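Local coordinates for aggregation suppressing protein (Salmonella enterica subsp. enterica serovar Typhimurium, PDB 4ZJ9) that acts as a small heat shock protein chaperone that suppresses protein aggregation, its alpha-crystallin domain pairing with a second copy to form a dimer, at the interface of chains A and B. Coordinates in Å, arbitrary orientation; residue numbers count along the deposited sequence, not the author numbering. Chains: chain A/B, Aggregation suppressing protein.

Contact 1: the interface of chains A and B. Residues chain A 62, 64-65, 102, 126-128; chain B 61-62, 64-65, 126-128.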
loop_
_atom_site.group_PDB
_atom_site.type_symbol
_atom_site.label_atom_id
_atom_site.label_comp_id
_atom_site.label_asym_id
_atom_site.label_seq_id
_atom_site.Cartn_x
_atom_site.Cartn_y
_atom_site.Cartn_z
ATOM N N SER A 62 -0.977 -2.676 -6.352
ATOM C CA SER A 62 -0.468 -2.112 -5.074
ATOM C C SER A 62 -0.403 -0.580 -5.217
ATOM O O SER A 62 0.387 -0.082 -6.010
ATOM C CB SER A 62 0.921 -2.620 -4.720
ATOM O OG SER A 62 1.318 -2.107 -3.408
ATOM N N PRO A 64 -0.460 2.033 -2.372
ATOM C CA PRO A 64 -0.624 2.552 -0.999
ATOM C C PRO A 64 -0.559 4.070 -1.043
ATOM O O PRO A 64 0.196 4.630 -1.864
ATOM C CB PRO A 64 0.545 1.934 -0.268
ATOM C CG PRO A 64 1.587 1.635 -1.320
ATOM C CD PRO A 64 0.756 1.238 -2.510
ATOM N N GLY A 65 -1.374 4.727 -0.220
ATOM C CA GLY A 65 -1.446 6.182 -0.221
ATOM C C GLY A 65 -2.206 6.868 -1.339
ATOM O O GLY A 65 -2.356 8.111 -1.364
ATOM N N ILE A 102 9.108 6.595 0.932
ATOM C CA ILE A 102 7.909 6.223 0.188
ATOM C C ILE A 102 7.790 7.149 -1.027
ATOM O O ILE A 102 7.598 8.367 -0.884
ATOM C CB ILE A 102 6.652 6.395 1.042
ATOM C CG1 ILE A 102 6.628 5.380 2.165
ATOM C CG2 ILE A 102 5.399 6.135 0.213
ATOM C CD1 ILE A 102 5.451 5.540 3.122
ATOM N N GLN A 126 -7.368 -1.049 1.571
ATOM C CA GLN A 126 -6.044 -1.400 2.115
ATOM C C GLN A 126 -4.875 -1.195 1.275
ATOM O O GLN A 126 -3.916 -1.952 1.352
ATOM C CB GLN A 126 -6.120 -2.833 2.620
ATOM C CG GLN A 126 -7.255 -2.842 3.659
ATOM C CD GLN A 126 -6.935 -3.710 4.826
ATOM O OE1 GLN A 126 -7.153 -4.926 4.765
ATOM N NE2 GLN A 126 -6.365 -3.119 5.879
ATOM N N GLY A 127 -4.881 -0.100 0.531
ATOM C CA GLY A 127 -3.770 0.271 -0.343
ATOM C C GLY A 127 -3.666 -0.595 -1.586
ATOM O O GLY A 127 -2.652 -0.576 -2.275
ATOM N N LEU A 128 -4.752 -1.302 -1.900
ATOM C CA LEU A 128 -4.827 -2.195 -3.006
ATOM C C LEU A 128 -6.003 -1.816 -3.908
ATOM O O LEU A 128 -7.052 -1.413 -3.425
ATOM C CB LEU A 128 -4.968 -3.693 -2.590
ATOM C CG LEU A 128 -3.826 -4.239 -1.730
ATOM C CD1 LEU A 128 -4.152 -5.663 -1.300
ATOM C CD2 LEU A 128 -2.487 -4.097 -2.396
ATOM N N VAL B 61 4.459 4.097 7.561
ATOM C CA VAL B 61 4.974 2.862 7.024
ATOM C C VAL B 61 4.044 2.368 5.906
ATOM O O VAL B 61 2.833 2.324 6.072
ATOM C CB VAL B 61 5.069 1.795 8.121
ATOM C CG1 VAL B 61 5.797 0.549 7.611
ATOM C CG2 VAL B 61 5.814 2.363 9.301
ATOM N N SER B 62 4.655 1.997 4.775
ATOM C CA SER B 62 3.912 1.476 3.597
ATOM C C SER B 62 3.590 -0.008 3.850
ATOM O O SER B 62 4.505 -0.821 3.913
ATOM C CB SER B 62 4.709 1.581 2.307
ATOM O OG SER B 62 3.884 1.146 1.178
ATOM N N PRO B 64 0.758 -2.088 2.244
ATOM C CA PRO B 64 -0.471 -2.350 1.468
ATOM C C PRO B 64 -0.858 -3.809 1.651
ATOM O O PRO B 64 0.035 -4.672 1.765
ATOM C CB PRO B 64 -0.047 -2.025 0.055
ATOM C CG PRO B 64 1.453 -2.196 0.017
ATOM C CD PRO B 64 1.877 -1.725 1.381
ATOM N N GLY B 65 -2.160 -4.075 1.735
ATOM C CA GLY B 65 -2.648 -5.426 1.976
ATOM C C GLY B 65 -2.556 -5.989 3.380
ATOM O O GLY B 65 -3.012 -7.120 3.665
ATOM N N GLN B 126 -5.520 3.428 3.954
ATOM C CA GLN B 126 -4.946 3.429 2.596
ATOM C C GLN B 126 -3.667 2.771 2.387
ATOM O O GLN B 126 -2.875 3.205 1.560
ATOM C CB GLN B 126 -4.916 4.870 2.111
ATOM C CG GLN B 126 -6.374 5.358 2.184
ATOM C CD GLN B 126 -6.727 6.231 1.030
ATOM O OE1 GLN B 126 -6.456 7.438 1.069
ATOM N NE2 GLN B 126 -7.281 5.638 -0.029
ATOM N N GLY B 127 -3.478 1.643 3.052
ATOM C CA GLY B 127 -2.262 0.843 2.929
ATOM C C GLY B 127 -1.058 1.467 3.610
ATOM O O GLY B 127 0.073 1.053 3.381
ATOM N N LEU B 128 -1.320 2.423 4.503
ATOM C CA LEU B 128 -0.319 3.145 5.212
ATOM C C LEU B 128 -0.553 3.026 6.719
ATOM O O LEU B 128 -1.690 3.026 7.173
ATOM C CB LEU B 128 -0.248 4.656 4.825
ATOM C CG LEU B 128 0.046 4.937 3.351
ATOM C CD1 LEU B 128 -0.035 6.435 3.095
ATOM C CD2 LEU B 128 1.332 4.311 2.892
#
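With OG anti to the backbone N (chi1 -176°) in both A:Ser62 and B:Ser62, each hydroxyl is turned toward the partner's proline, and A:Ser62 OG lies 3.4 Å from B:Pro64 CG at the tip of the pyrrolidine ring. Leucine takes another course: in A:Leu128 and B:Leu128, CG stands anti to the carbonyl carbon (chi1 -59°) and the chain runs extended to CD1, which ends against the opposite glycine, B:Leu128 CD1 being 3.6 Å from A:Gly65 CA. The leucine side chain crosses the partner's proline at about a right angle, and its CD2 branch rests against the ring, B:Leu128 CD2 4.0 Å from A:Pro64 CB. The two prolines themselves meet obliquely near the twofold axis, A:Pro64 CB to B:Pro64 CB 4.0 Å apart, and the glycine backbones touch there too, with A:Gly127 CA 3.6 Å from B:Gly127 CA. Two symmetry-related hydrogen bonds fasten this apolar centre: A:Gly65 N donates to B:Gln126 O over 2.8 Å, nearly straight at the hydrogen (176°) and almost along the C=O axis, and B:Gly65 N repays it to A:Gln126 O. At the margin, A:Ile102 points its CD1 methyl toward the backbone N and CB of B:Ser62. The patch joins two alpha-crystallin domains about their twofold axis, forming the middle of the dimer with backbone bonds and small apolar groups.

Contact 2: the interface of chains A and B. Residues chain A 49-52, 57; chain B 95-98.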
loop_
_atom_site.group_PDB
_atom_site.type_symbol
_atom_site.label_atom_id
_atom_site.label_comp_id
_atom_site.label_asym_id
_atom_site.label_seq_id
_atom_site.Cartn_x
_atom_site.Cartn_y
_atom_site.Cartn_z
ATOM N N LEU A 49 -2.035 -10.908 -10.781
ATOM C CA LEU A 49 -3.127 -11.264 -11.676
ATOM C C LEU A 49 -3.519 -12.657 -11.379
ATOM O O LEU A 49 -2.673 -13.584 -11.412
ATOM C CB LEU A 49 -2.691 -11.097 -13.149
ATOM C CG LEU A 49 -3.794 -11.335 -14.177
ATOM C CD1 LEU A 49 -4.925 -10.309 -14.088
ATOM C CD2 LEU A 49 -3.093 -11.310 -15.534
ATOM N N GLN A 50 -4.767 -12.827 -11.010
ATOM C CA GLN A 50 -5.253 -14.145 -10.742
ATOM C C GLN A 50 -6.388 -14.519 -11.653
ATOM O O GLN A 50 -7.076 -13.668 -12.191
ATOM C CB GLN A 50 -5.798 -14.205 -9.301
ATOM C CG GLN A 50 -4.732 -14.052 -8.251
ATOM C CD GLN A 50 -5.344 -13.647 -6.892
ATOM O OE1 GLN A 50 -5.408 -12.494 -6.573
ATOM N NE2 GLN A 50 -5.857 -14.613 -6.153
ATOM N N LYS A 51 -6.563 -15.824 -11.814
ATOM C CA LYS A 51 -7.635 -16.458 -12.593
ATOM C C LYS A 51 -8.555 -17.188 -11.537
ATOM O O LYS A 51 -8.134 -18.191 -10.955
ATOM C CB LYS A 51 -6.956 -17.398 -13.615
ATOM C CG LYS A 51 -7.819 -18.038 -14.689
ATOM C CD LYS A 51 -6.943 -18.734 -15.778
ATOM C CE LYS A 51 -5.999 -19.813 -15.187
ATOM N NZ LYS A 51 -5.314 -20.738 -16.164
ATOM N N ARG A 52 -9.748 -16.648 -11.244
ATOM C CA ARG A 52 -10.663 -17.264 -10.254
ATOM C C ARG A 52 -11.273 -18.533 -10.841
ATOM O O ARG A 52 -11.579 -19.475 -10.124
ATOM C CB ARG A 52 -11.783 -16.305 -9.843
ATOM C CG ARG A 52 -11.331 -14.981 -9.241
ATOM N N TYR A 57 -11.058 -13.038 -14.060
ATOM C CA TYR A 57 -9.743 -12.645 -13.627
ATOM C C TYR A 57 -9.875 -11.636 -12.476
ATOM O O TYR A 57 -10.848 -10.972 -12.351
ATOM C CB TYR A 57 -8.965 -12.035 -14.791
ATOM C CG TYR A 57 -8.815 -12.947 -15.984
ATOM C CD1 TYR A 57 -9.774 -12.975 -17.010
ATOM C CD2 TYR A 57 -7.726 -13.786 -16.091
ATOM C CE1 TYR A 57 -9.638 -13.838 -18.095
ATOM C CE2 TYR A 57 -7.573 -14.635 -17.172
ATOM C CZ TYR A 57 -8.524 -14.672 -18.166
ATOM O OH TYR A 57 -8.314 -15.550 -19.198
ATOM N N THR B 95 -2.051 -22.557 -10.262
ATOM C CA THR B 95 -2.742 -22.354 -11.515
ATOM C C THR B 95 -3.550 -21.026 -11.574
ATOM O O THR B 95 -3.542 -20.345 -12.626
ATOM C CB THR B 95 -3.653 -23.558 -11.867
ATOM O OG1 THR B 95 -3.930 -23.558 -13.272
ATOM C CG2 THR B 95 -4.965 -23.541 -11.133
ATOM N N HIS B 96 -4.219 -20.677 -10.450
ATOM C CA HIS B 96 -4.973 -19.417 -10.282
ATOM C C HIS B 96 -4.082 -18.206 -10.303
ATOM O O HIS B 96 -4.548 -17.097 -10.426
ATOM C CB HIS B 96 -5.697 -19.349 -8.937
ATOM C CG HIS B 96 -6.849 -20.288 -8.808
ATOM N ND1 HIS B 96 -7.165 -21.236 -9.759
ATOM C CD2 HIS B 96 -7.736 -20.458 -7.800
ATOM C CE1 HIS B 96 -8.222 -21.921 -9.360
ATOM N NE2 HIS B 96 -8.582 -21.478 -8.169
ATOM N N TRP B 97 -2.799 -18.405 -10.081
ATOM C CA TRP B 97 -1.857 -17.317 -10.080
ATOM C C TRP B 97 -1.295 -17.297 -11.453
ATOM O O TRP B 97 -0.726 -18.280 -11.918
ATOM C CB TRP B 97 -0.777 -17.514 -9.022
ATOM C CG TRP B 97 -1.389 -17.252 -7.674
ATOM C CD1 TRP B 97 -2.057 -18.137 -6.870
ATOM C CD2 TRP B 97 -1.495 -15.983 -7.049
ATOM N NE1 TRP B 97 -2.537 -17.504 -5.751
ATOM C CE2 TRP B 97 -2.191 -16.178 -5.826
ATOM C CE3 TRP B 97 -1.047 -14.697 -7.388
ATOM C CZ2 TRP B 97 -2.454 -15.133 -4.953
ATOM C CZ3 TRP B 97 -1.291 -13.682 -6.522
ATOM C CH2 TRP B 97 -1.985 -13.895 -5.309
ATOM N N ILE B 98 -1.551 -16.194 -12.127
ATOM C CA ILE B 98 -0.993 -15.929 -13.429
ATOM C C ILE B 98 0.331 -15.185 -13.256
ATOM O O ILE B 98 1.372 -15.492 -13.931
ATOM C CB ILE B 98 -1.969 -15.105 -14.260
ATOM C CG1 ILE B 98 -3.225 -15.935 -14.559
ATOM C CG2 ILE B 98 -1.258 -14.650 -15.512
ATOM C CD1 ILE B 98 -4.349 -15.179 -15.278
#
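In this alpha-crystallin domain of the Hsp20 family, a segment of one subunit reaches across to pair with an edge strand of the other, as in the strand-exchange dimers of bacterial small heat shock proteins. A:Gln50 of strand 47-51 forms an antiparallel bridge with B:Trp97, and its side chain can be followed outward. CB passes beside the backbone oxygen of B:His96. A:Gln50 CG, anti to the carbonyl carbon (chi1 -67°), sits over one face of the indole, 3.7 Å from the centroid of the six-membered ring of B:Trp97 and displaced toward the rim, a CH-pi contact. From CG the chain is extended, so the carboxamide carries on over the same face of the indole. A:Gln50 CD is 3.7 Å from CH2 of B:Trp97, and OE1 also lies by CH2. A:Gln50 NE2 is 3.6 Å from CZ2 of B:Trp97. The amide and ring planes are 5° apart, stacked flat on one another. On either side of this residue the backbones are hydrogen bonded. B:Ile98 N donates to A:Leu49 O over 2.9 Å in the plane of the carbonyl, while A:Lys51 N donates over 2.8 Å to B:His96 O on a lone pair. B:Ile98 directs its side chain toward apolar groups of chain A: its CG2 meets A:Leu49 CD2 at 3.8 Å, the two side chains lying side by side, and CD1 comes in plane to the ring edge of A:Tyr57, 3.7 Å from its CD2. The same CD1 also touches CB of A:Lys51, whose chain bends at chi3 and carries CE to the carbonyl oxygen of B:Thr95.

The centres of contact 1 and contact 2 are about 22 Å apart, and they share no residue, but strand 56-62 links them: its start gives A:Tyr57 to contact 2, its end A:Ser62 to contact 1. Contact 1 straddles the twofold axis, so each of its interactions has a twin with the chains exchanged, whereas contact 2 recurs with the chains exchanged at the far side of the dimer. The stretch 95-102 of each subunit also connects the two kinds of contact, since 95-98 lie against the partner's strand 47-51 and Ile102 reaches the central patch, so that a central contact and two outlying ones together hold the two domains.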